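Local coordinates for AP endonuclease, family protein 2 (Mycobacterium smegmatis, PDB 5TNV) that binds a magnesium ion in a xylose isomerase-like TIM barrel and may have endonuclease activity, at residues 60-64 with 65-69; 278-281 with 282-285; 316-319 with 320-324. All coordinates share one frame; numbering follows the deposited sequence. Where two conformers were deposited one is given.

Overall arrangement
Contact 1 turns helix 51-63 into strand 68-70, contact 2 starts helix 281-290, and contact 3 is a stretch of helix 306-325. Contacts 2 and 3 touch, with centres about 12 Å apart: Arg-282 NH1 lies 2.9 Å from Gln-319 OE1, a probable hydrogen bond, and Ile-285 packs on Val-320. Contact 1 stands apart, its centre about 18 Å from that of contact 3 and about 23 Å from that of contact 2. None belongs to the magnesium site of Glu-193, Asp-223 and His-252. Nearest to it is contact 2, whose Tyr-281 side chain is about 6 Å from that of Asp-223 and about 10 Å from the metal ion.

Contact 1: 60-64 with 65-69; sequences QVREL and GFDHI
A Schellman motif ends helix 51-63 here, and the guanidinium of Arg-62 reaches past it to the chain beyond. Gly-65, with a positive phi of 108°, is the first residue to leave helical geometry; its N bonds Arg-62 O at 2.9 Å, while Leu-64 N bonds Val-61 O. The CB of Arg-62 points away from the following residues, but the bend at chi2 (63°) brings the end of the side chain back. Arg-62 NH1 then grips two acceptors, both near the guanidinium plane: Phe-66 O at 2.8 Å, and Asp-67 OD1, also at 2.8 Å, in a salt bridge. Asp-67 OD1 is met on its anti side, somewhat out of the carboxylate plane, which is turned 46° from the guanidinium. A water accepts from Arg-62 NH2 and donates to Asp-67 OD1, giving the pair a second link. On the buried side Val-61 CG1 touches Phe-66 CD2 at 3.7 Å and Ile-69 CG2 at 3.9 Å, while Val-61 O lies at the edge of the phenyl ring. Ala-31 of strand 29-32 packs on both Val-61 and Phe-66. Such a glycine-capped turn, leading from a helix into the next parallel strand, belongs to the beta-alpha-beta crossover of a TIM barrel.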
ATOM      1  N   GLN A  60      22.886   2.073  -6.533  1.00  4.71           N
ATOM      2  CA  GLN A  60      21.658   1.968  -5.763  1.00  4.77           C
ATOM      3  C   GLN A  60      20.602   1.175  -6.528  1.00  4.41           C
ATOM      4  O   GLN A  60      19.776   0.476  -5.915  1.00  5.13           O
ATOM      5  CB  GLN A  60      21.104   3.360  -5.431  1.00  5.20           C
ATOM      6  CG  GLN A  60      21.983   4.130  -4.455  1.00  5.98           C
ATOM      7  CD  GLN A  60      21.336   5.443  -4.118  1.00  6.39           C
ATOM      8  OE1 GLN A  60      20.234   5.486  -3.556  1.00  6.76           O
ATOM      9  NE2 GLN A  60      21.973   6.528  -4.474  1.00  9.59           N
ATOM     10  N   VAL A  61      20.570   1.345  -7.839  1.00  4.46           N
ATOM     11  CA  VAL A  61      19.627   0.659  -8.724  1.00  4.44           C
ATOM     12  C   VAL A  61      19.968  -0.826  -8.797  1.00  4.28           C
ATOM     13  O   VAL A  61      19.101  -1.691  -8.637  1.00  5.03           O
ATOM     14  CB  VAL A  61      19.645   1.359 -10.095  1.00  4.61           C
ATOM     15  CG1 VAL A  61      18.712   0.633 -11.030  1.00  6.87           C
ATOM     16  CG2 VAL A  61      19.279   2.811  -9.960  1.00  5.59           C
ATOM     17  N   ARG A  62      21.251  -1.154  -9.036  1.00  4.51           N
ATOM     18  CA  ARG A  62      21.665  -2.567  -9.072  1.00  4.56           C
ATOM     19  C   ARG A  62      21.426  -3.254  -7.739  1.00  4.65           C
ATOM     20  O   ARG A  62      21.011  -4.417  -7.717  1.00  5.29           O
ATOM     21  CB  ARG A  62      23.164  -2.612  -9.435  1.00  4.98           C
ATOM     22  CG  ARG A  62      23.714  -4.037  -9.504  1.00  5.40           C
ATOM     23  CD  ARG A  62      23.020  -4.841 -10.601  1.00  6.86           C
ATOM     24  NE  ARG A  62      23.666  -6.121 -10.769  1.00  8.70           N
ATOM     25  CZ  ARG A  62      23.103  -7.073 -11.475  1.00 13.02           C
ATOM     26  NH1 ARG A  62      21.926  -6.886 -12.075  1.00 15.39           N
ATOM     27  NH2 ARG A  62      23.691  -8.224 -11.617  1.00 23.93           N
ATOM     28  N   GLU A  63      21.690  -2.570  -6.620  1.00  4.84           N
ATOM     29  CA  GLU A  63      21.443  -3.137  -5.292  1.00  5.17           C
ATOM     30  C   GLU A  63      20.005  -3.617  -5.097  1.00  5.17           C
ATOM     31  O   GLU A  63      19.780  -4.535  -4.305  1.00  6.66           O
ATOM     32  CB  GLU A  63      21.738  -2.081  -4.203  1.00  5.19           C
ATOM     33  CG  GLU A  63      23.241  -1.898  -3.960  1.00  5.47           C
ATOM     34  CD  GLU A  63      23.562  -0.655  -3.144  1.00  5.62           C
ATOM     35  OE1 GLU A  63      22.683   0.222  -2.966  1.00  5.67           O
ATOM     36  OE2 GLU A  63      24.740  -0.566  -2.674  1.00  6.64           O
ATOM     37  N   LEU A  64      19.082  -2.994  -5.774  1.00  5.16           N
ATOM     38  CA  LEU A  64      17.653  -3.323  -5.680  1.00  5.39           C
ATOM     39  C   LEU A  64      17.213  -4.339  -6.725  1.00  5.36           C
ATOM     40  O   LEU A  64      16.011  -4.652  -6.795  1.00  6.87           O
ATOM     41  CB  LEU A  64      16.818  -2.048  -5.676  1.00  5.64           C
ATOM     42  CG  LEU A  64      16.930  -1.227  -4.417  1.00  6.32           C
ATOM     43  CD1 LEU A  64      16.404   0.181  -4.636  1.00  7.89           C
ATOM     44  CD2 LEU A  64      16.218  -1.901  -3.275  1.00  8.58           C
ATOM     45  N   GLY A  65      18.128  -4.888  -7.511  1.00  5.31           N
ATOM     46  CA  GLY A  65      17.889  -6.048  -8.309  1.00  5.72           C
ATOM     47  C   GLY A  65      17.777  -5.829  -9.802  1.00  5.39           C
ATOM     48  O   GLY A  65      17.679  -6.772 -10.591  1.00  6.49           O
ATOM     49  N   PHE A  66      17.814  -4.567 -10.255  1.00  4.99           N
ATOM     50  CA  PHE A  66      17.685  -4.313 -11.693  1.00  4.56           C
ATOM     51  C   PHE A  66      18.889  -4.809 -12.473  1.00  4.56           C
ATOM     52  O   PHE A  66      20.023  -4.777 -12.003  1.00  5.21           O
ATOM     53  CB  PHE A  66      17.568  -2.807 -11.941  1.00  4.50           C
ATOM     54  CG  PHE A  66      16.216  -2.258 -11.580  1.00  4.27           C
ATOM     55  CD1 PHE A  66      15.201  -2.301 -12.544  1.00  4.54           C
ATOM     56  CD2 PHE A  66      15.928  -1.713 -10.350  1.00  5.02           C
ATOM     57  CE1 PHE A  66      13.920  -1.837 -12.259  1.00  5.30           C
ATOM     58  CE2 PHE A  66      14.649  -1.251 -10.050  1.00  6.08           C
ATOM     59  CZ  PHE A  66      13.668  -1.341 -10.996  1.00  6.01           C
ATOM     60  N   ASP A  67      18.619  -5.252 -13.703  1.00  4.90           N
ATOM     61  CA  ASP A  67      19.599  -5.483 -14.753  1.00  5.26           C
ATOM     62  C   ASP A  67      19.654  -4.343 -15.769  1.00  4.38           C
ATOM     63  O   ASP A  67      20.681  -4.166 -16.421  1.00  5.08           O
ATOM     64  CB  ASP A  67      19.271  -6.775 -15.503  1.00  6.33           C
ATOM     65  CG  ASP A  67      19.412  -8.012 -14.669  1.00  8.57           C
ATOM     66  OD1 ASP A  67      20.390  -8.169 -13.999  1.00 11.75           O
ATOM     67  OD2 ASP A  67      18.532  -8.880 -14.749  1.00 14.43           O
ATOM     68  N   HIS A  68      18.552  -3.617 -15.939  1.00  4.45           N
ATOM     69  CA  HIS A  68      18.432  -2.599 -16.948  1.00  4.41           C
ATOM     70  C   HIS A  68      17.985  -1.273 -16.342  1.00  4.27           C
ATOM     71  O   HIS A  68      17.236  -1.241 -15.331  1.00  4.36           O
ATOM     72  CB  HIS A  68      17.448  -2.999 -18.054  1.00  4.93           C
ATOM     73  CG  HIS A  68      17.948  -4.115 -18.888  1.00  5.20           C
ATOM     74  ND1 HIS A  68      17.680  -5.430 -18.628  1.00  6.67           N
ATOM     75  CD2 HIS A  68      18.747  -4.036 -19.993  1.00  7.01           C
ATOM     76  CE1 HIS A  68      18.284  -6.169 -19.542  1.00  8.18           C
ATOM     77  NE2 HIS A  68      18.945  -5.379 -20.381  1.00  8.45           N
ATOM     78  N   ILE A  69      18.376  -0.177 -17.004  1.00  4.25           N
ATOM     79  CA  ILE A  69      17.931   1.167 -16.721  1.00  4.18           C
ATOM     80  C   ILE A  69      17.461   1.828 -18.002  1.00  4.00           C
ATOM     81  O   ILE A  69      17.797   1.407 -19.128  1.00  4.79           O
ATOM     82  CB  ILE A  69      19.018   2.033 -16.042  1.00  4.42           C
ATOM     83  CG1 ILE A  69      20.132   2.373 -17.025  1.00  5.94           C
ATOM     84  CG2 ILE A  69      19.512   1.402 -14.774  1.00  6.46           C
ATOM     85  CD1 ILE A  69      21.012   3.529 -16.640  1.00  8.61           C
TER
HETATM   86  O   HOH W   1      21.926 -10.320 -13.028  1.00 21.66           O

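Contact 2: 278-281 with 282-285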
ATOM      1  N   TYR A 278      -5.247   0.652  -8.749  1.00  3.70           N
ATOM      2  CA  TYR A 278      -6.570   0.423  -9.389  1.00  4.10           C
ATOM      3  C   TYR A 278      -6.472  -0.493 -10.605  1.00  3.86           C
ATOM      4  O   TYR A 278      -7.377  -1.309 -10.852  1.00  5.19           O
ATOM      5  CB  TYR A 278      -7.171   1.769  -9.761  1.00  4.01           C
ATOM      6  CG  TYR A 278      -8.616   1.687 -10.211  1.00  3.91           C
ATOM      7  CD1 TYR A 278      -9.609   1.432  -9.297  1.00  4.57           C
ATOM      8  CD2 TYR A 278      -8.991   1.898 -11.537  1.00  4.91           C
ATOM      9  CE1 TYR A 278     -10.947   1.357  -9.710  1.00  4.84           C
ATOM     10  CE2 TYR A 278     -10.295   1.833 -11.942  1.00  6.25           C
ATOM     11  CZ  TYR A 278     -11.292   1.554 -11.015  1.00  5.01           C
ATOM     12  OH  TYR A 278     -12.594   1.495 -11.480  1.00  6.00           O
ATOM     13  N   VAL A 279      -5.428  -0.361 -11.420  1.00  4.06           N
ATOM     14  CA  VAL A 279      -5.250  -1.258 -12.556  1.00  4.02           C
ATOM     15  C   VAL A 279      -4.926  -2.656 -12.041  1.00  3.82           C
ATOM     16  O   VAL A 279      -4.152  -2.770 -11.071  1.00  4.35           O
ATOM     17  CB  VAL A 279      -4.099  -0.769 -13.452  1.00  4.01           C
ATOM     18  CG1 VAL A 279      -3.970  -1.685 -14.697  1.00  4.83           C
ATOM     19  CG2 VAL A 279      -4.264   0.675 -13.883  1.00  4.60           C
ATOM     20  N   ASN A 280      -5.475  -3.691 -12.673  1.00  3.90           N
ATOM     21  CA  ASN A 280      -5.068  -5.072 -12.434  1.00  3.91           C
ATOM     22  C   ASN A 280      -3.986  -5.425 -13.440  1.00  3.70           C
ATOM     23  O   ASN A 280      -4.284  -5.843 -14.569  1.00  4.26           O
ATOM     24  CB  ASN A 280      -6.245  -6.024 -12.521  1.00  4.12           C
ATOM     25  CG  ASN A 280      -5.817  -7.441 -12.145  1.00  4.48           C
ATOM     26  OD1 ASN A 280      -4.643  -7.819 -12.226  1.00  4.55           O
ATOM     27  ND2 ASN A 280      -6.785  -8.287 -11.765  1.00  5.84           N
ATOM     28  N   TYR A 281      -2.715  -5.217 -13.068  1.00  4.20           N
ATOM     29  CA  TYR A 281      -1.650  -5.452 -14.037  1.00  4.13           C
ATOM     30  C   TYR A 281      -1.368  -6.930 -14.260  1.00  4.15           C
ATOM     31  O   TYR A 281      -0.673  -7.255 -15.262  1.00  4.39           O
ATOM     32  CB  TYR A 281      -0.383  -4.688 -13.647  1.00  4.51           C
ATOM     33  CG  TYR A 281      -0.421  -3.235 -14.116  1.00  3.93           C
ATOM     34  CD1 TYR A 281      -0.302  -2.939 -15.475  1.00  4.24           C
ATOM     35  CD2 TYR A 281      -0.571  -2.182 -13.247  1.00  3.89           C
ATOM     36  CE1 TYR A 281      -0.317  -1.651 -15.931  1.00  4.37           C
ATOM     37  CE2 TYR A 281      -0.592  -0.863 -13.692  1.00  4.04           C
ATOM     38  CZ  TYR A 281      -0.462  -0.605 -15.035  1.00  3.83           C
ATOM     39  OH  TYR A 281      -0.464   0.688 -15.539  1.00  4.30           O
ATOM     40  N   ARG A 282      -1.848  -7.844 -13.408  1.00  4.31           N
ATOM     41  CA  ARG A 282      -1.738  -9.273 -13.741  1.00  4.71           C
ATOM     42  C   ARG A 282      -2.578  -9.543 -14.988  1.00  4.93           C
ATOM     43  O   ARG A 282      -2.138 -10.127 -15.970  1.00  5.56           O
ATOM     44  CB  ARG A 282      -2.132 -10.118 -12.532  1.00  4.54           C
ATOM     45  CG  ARG A 282      -1.932 -11.615 -12.747  1.00  4.75           C
ATOM     46  CD  ARG A 282      -2.337 -12.433 -11.487  1.00  4.79           C
ATOM     47  NE  ARG A 282      -1.640 -11.920 -10.338  1.00  4.60           N
ATOM     48  CZ  ARG A 282      -0.373 -12.116 -10.051  1.00  4.58           C
ATOM     49  NH1 ARG A 282       0.326 -13.060 -10.649  1.00  5.26           N
ATOM     50  NH2 ARG A 282       0.178 -11.377  -9.120  1.00  5.81           N
ATOM     51  N   GLN A 283      -3.847  -9.104 -14.950  1.00  5.08           N
ATOM     52  CA  GLN A 283      -4.730  -9.251 -16.096  1.00  5.39           C
ATOM     53  C   GLN A 283      -4.197  -8.472 -17.288  1.00  4.90           C
ATOM     54  O   GLN A 283      -4.228  -8.962 -18.427  1.00  5.58           O
ATOM     55  CB  GLN A 283      -6.124  -8.793 -15.746  1.00  6.65           C
ATOM     56  CG  GLN A 283      -6.903  -9.665 -14.815  1.00 13.05           C
ATOM     57  CD  GLN A 283      -8.253  -9.057 -14.395  1.00 13.89           C
ATOM     58  OE1 GLN A 283      -8.569  -7.877 -14.715  1.00 18.23           O
ATOM     59  NE2 GLN A 283      -9.039  -9.818 -13.692  1.00 18.29           N
ATOM     60  N   ILE A 284      -3.741  -7.244 -17.080  1.00  4.85           N
ATOM     61  CA  ILE A 284      -3.363  -6.385 -18.215  1.00  4.82           C
ATOM     62  C   ILE A 284      -2.038  -6.836 -18.848  1.00  4.63           C
ATOM     63  O   ILE A 284      -1.940  -6.807 -20.088  1.00  5.17           O
ATOM     64  CB  ILE A 284      -3.404  -4.901 -17.794  1.00  5.48           C
ATOM     65  CG1 ILE A 284      -4.830  -4.465 -17.457  1.00  6.99           C
ATOM     66  CG2 ILE A 284      -2.732  -4.022 -18.827  1.00  6.89           C
ATOM     67  CD1 ILE A 284      -5.834  -4.623 -18.523  1.00 11.41           C
ATOM     68  N   ILE A 285      -1.050  -7.241 -18.080  1.00  4.72           N
ATOM     69  CA  ILE A 285       0.167  -7.781 -18.696  1.00  4.32           C
ATOM     70  C   ILE A 285      -0.171  -9.035 -19.471  1.00  4.78           C
ATOM     71  O   ILE A 285       0.310  -9.233 -20.586  1.00  5.57           O
ATOM     72  CB  ILE A 285       1.274  -8.012 -17.660  1.00  4.60           C
ATOM     73  CG1 ILE A 285       1.800  -6.686 -17.111  1.00  4.70           C
ATOM     74  CG2 ILE A 285       2.408  -8.854 -18.226  1.00  5.54           C
ATOM     75  CD1 ILE A 285       2.612  -6.836 -15.842  1.00  5.29           C
TER
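Asn-280 and Gln-283 meet by stacking their side-chain amides, the planes only 17° apart, at the start of helix 281-290. From the asparagine backbone, Asn-280 CB points toward the helix and lies 3.7 Å from Gln-283 OE1. With chi1 at -175°, CG stands opposite the backbone N and beside the carbonyl carbon, and it packs on Gln-283 CG. At the tip the two branches part. Asn-280 OD1 turns to the helix start, where it accepts a 3.1 Å bond from Gln-283 N, nearly straight at the hydrogen (171°), although the donor stands well above the carbonyl plane; Arg-282 N makes a second, weak bond to the same oxygen. Asn-280 ND2 lies against the flat of the other amide, 3.1 Å from Gln-283 CD, a stacking contact with no hydrogen bond between the two groups.

These bonds make Asn-280 the N-cap: its side-chain oxygen takes up first-turn N-H groups that have no preceding helical carbonyl. The backbone continues the pattern, Ile-284 N bonding Asn-280 O at 2.9 Å and Ile-285 N bonding Tyr-281 O at 2.8 Å.

Apolar groups gather on another side of the turn. Val-279 CG1 sits over the centre of the Tyr-281 ring, 3.5 Å above its plane, and also meets Ile-284 CG1 at 4.0 Å, the two side chains crossing at about a right angle. The phenol oxygen of Tyr-281 is hydrogen-bonded to Tyr-241 OH and Lys-254 O. Arg-282 leads away from the cap, its guanidinium forming a salt bridge with Asp-305 of the third subunit.

Contact 3: 316-319 with 320-324; sequences YILQ and VLTSA
Tyr-316 and Val-320, one helical turn apart, meet obliquely: the valine methyl CG2 comes over one face of the phenol ring, offset toward the rim. The CH-pi contact measures 4.1 Å from Val-320 CG2 to the centroid of the Tyr-316 ring, 20° off the normal. With chi1 at 173°, Tyr-316 CG stands opposite the backbone N, and the ring stands out from the helix, leaning toward its C-terminal end; its OH bonds Asp-305 of the third subunit. Ile-317 and Leu-321 are arranged otherwise, lying side by side and pointing the same way, with Ile-317 CG2 at 3.8 Å from Leu-321 CD1; Phe-297 of strand 297-299 packs on both. Gln-319 bends at chi2 (-79°), its amide oxygen held by Arg-282 and NE2 passing 4.1 Å from Ser-323 CB. Beneath these side chains the backbone repeats regularly: Val-320 N bonds Tyr-316 O at 3.1 Å, Leu-321 N bonds Ile-317 O at 2.9 Å, and Ser-323 N bonds Gln-319 O at 3.1 Å. Side chains paired four residues apart over such bonds are characteristic of an alpha-helix, here an outer helix of the TIM barrel that packs on strand 297-299 and on helix 281-290.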
ATOM      1  N   TYR A 316       7.561  -7.839  -9.339  1.00  3.94           N
ATOM      2  CA  TYR A 316       6.174  -8.150  -9.653  1.00  4.43           C
ATOM      3  C   TYR A 316       6.010  -8.562 -11.103  1.00  4.07           C
ATOM      4  O   TYR A 316       5.394  -9.590 -11.400  1.00  4.51           O
ATOM      5  CB  TYR A 316       5.331  -6.920  -9.302  1.00  4.82           C
ATOM      6  CG  TYR A 316       3.886  -7.053  -9.732  1.00  4.19           C
ATOM      7  CD1 TYR A 316       2.980  -7.655  -8.871  1.00  6.26           C
ATOM      8  CD2 TYR A 316       3.405  -6.602 -10.941  1.00  4.87           C
ATOM      9  CE1 TYR A 316       1.658  -7.819  -9.200  1.00  5.93           C
ATOM     10  CE2 TYR A 316       2.076  -6.723 -11.262  1.00  5.15           C
ATOM     11  CZ  TYR A 316       1.195  -7.336 -10.386  1.00  4.44           C
ATOM     12  OH  TYR A 316      -0.134  -7.440 -10.728  1.00  5.67           O
ATOM     13  N   ILE A 317       6.518  -7.741 -12.014  1.00  3.95           N
ATOM     14  CA  ILE A 317       6.412  -8.028 -13.443  1.00  4.32           C
ATOM     15  C   ILE A 317       7.081  -9.364 -13.751  1.00  4.05           C
ATOM     16  O   ILE A 317       6.549 -10.177 -14.514  1.00  4.59           O
ATOM     17  CB  ILE A 317       6.997  -6.876 -14.292  1.00  4.30           C
ATOM     18  CG1 ILE A 317       6.211  -5.582 -14.104  1.00  3.94           C
ATOM     19  CG2 ILE A 317       7.101  -7.260 -15.757  1.00  5.15           C
ATOM     20  CD1 ILE A 317       6.917  -4.357 -14.600  1.00  5.32           C
ATOM     21  N   LEU A 318       8.258  -9.612 -13.182  1.00  4.60           N
ATOM     22  CA  LEU A 318       8.960 -10.855 -13.447  0.50  4.99           C
ATOM     23  C   LEU A 318       8.090 -12.040 -13.018  1.00  4.95           C
ATOM     24  O   LEU A 318       8.052 -13.032 -13.758  1.00  5.68           O
ATOM     25  CB  LEU A 318      10.318 -10.784 -12.755  0.50  5.09           C
ATOM     26  CG  LEU A 318      11.161 -12.057 -12.811  0.50  5.00           C
ATOM     27  CD1 LEU A 318      11.528 -12.371 -14.250  0.50  5.87           C
ATOM     28  CD2 LEU A 318      12.364 -11.914 -11.890  0.50  6.50           C
ATOM     29  N   GLN A 319       7.401 -11.994 -11.900  1.00  4.83           N
ATOM     30  CA  GLN A 319       6.546 -13.127 -11.503  1.00  4.98           C
ATOM     31  C   GLN A 319       5.408 -13.261 -12.491  1.00  4.69           C
ATOM     32  O   GLN A 319       5.030 -14.414 -12.834  1.00  5.21           O
ATOM     33  CB  GLN A 319       6.082 -12.967 -10.058  1.00  5.86           C
ATOM     34  CG  GLN A 319       5.360 -14.204  -9.531  1.00  6.20           C
ATOM     35  CD  GLN A 319       3.900 -14.406  -9.929  1.00  5.71           C
ATOM     36  OE1 GLN A 319       3.150 -13.446 -10.150  1.00  5.81           O
ATOM     37  NE2 GLN A 319       3.498 -15.647 -10.069  1.00  6.21           N
ATOM     38  N   VAL A 320       4.734 -12.201 -12.864  1.00  4.52           N
ATOM     39  CA  VAL A 320       3.604 -12.270 -13.770  1.00  4.93           C
ATOM     40  C   VAL A 320       4.061 -12.908 -15.095  1.00  4.84           C
ATOM     41  O   VAL A 320       3.394 -13.803 -15.625  1.00  5.14           O
ATOM     42  CB  VAL A 320       2.966 -10.879 -13.984  1.00  4.92           C
ATOM     43  CG1 VAL A 320       1.926 -10.904 -15.104  1.00  5.85           C
ATOM     44  CG2 VAL A 320       2.313 -10.367 -12.697  1.00  5.25           C
ATOM     45  N   LEU A 321       5.172 -12.429 -15.622  1.00  4.91           N
ATOM     46  CA  LEU A 321       5.718 -12.944 -16.888  1.00  5.32           C
ATOM     47  C   LEU A 321       6.102 -14.396 -16.759  1.00  5.59           C
ATOM     48  O   LEU A 321       5.858 -15.201 -17.666  1.00  6.39           O
ATOM     49  CB  LEU A 321       6.949 -12.148 -17.345  1.00  5.58           C
ATOM     50  CG  LEU A 321       6.722 -10.707 -17.779  1.00  5.31           C
ATOM     51  CD1 LEU A 321       8.048 -10.046 -18.100  1.00  6.66           C
ATOM     52  CD2 LEU A 321       5.766 -10.584 -18.985  1.00  6.61           C
ATOM     53  N   THR A 322       6.721 -14.753 -15.637  1.00  5.63           N
ATOM     54  CA  THR A 322       7.182 -16.147 -15.458  1.00  6.22           C
ATOM     55  C   THR A 322       5.979 -17.080 -15.551  1.00  5.92           C
ATOM     56  O   THR A 322       6.004 -18.092 -16.268  1.00  7.26           O
ATOM     57  CB  THR A 322       7.908 -16.324 -14.143  1.00  6.59           C
ATOM     58  OG1 THR A 322       9.112 -15.534 -14.156  1.00  7.61           O
ATOM     59  CG2 THR A 322       8.280 -17.777 -13.842  1.00  7.83           C
ATOM     60  N   SER A 323       4.915 -16.761 -14.834  1.00  5.38           N
ATOM     61  CA  SER A 323       3.706 -17.570 -14.882  1.00  5.66           C
ATOM     62  C   SER A 323       3.083 -17.608 -16.294  1.00  6.04           C
ATOM     63  O   SER A 323       2.688 -18.652 -16.783  1.00  7.86           O
ATOM     64  CB  SER A 323       2.700 -17.064 -13.858  1.00  5.57           C
ATOM     65  OG  SER A 323       1.479 -17.771 -13.995  1.00  6.62           O
ATOM     66  N   ALA A 324       2.992 -16.453 -16.953  1.00  5.74           N
ATOM     67  CA  ALA A 324       2.303 -16.345 -18.232  1.00  6.73           C
ATOM     68  C   ALA A 324       3.066 -17.031 -19.348  1.00  7.58           C
ATOM     69  O   ALA A 324       2.446 -17.474 -20.323  1.00 11.53           O
ATOM     70  CB  ALA A 324       2.113 -14.885 -18.613  1.00  7.73           C
TER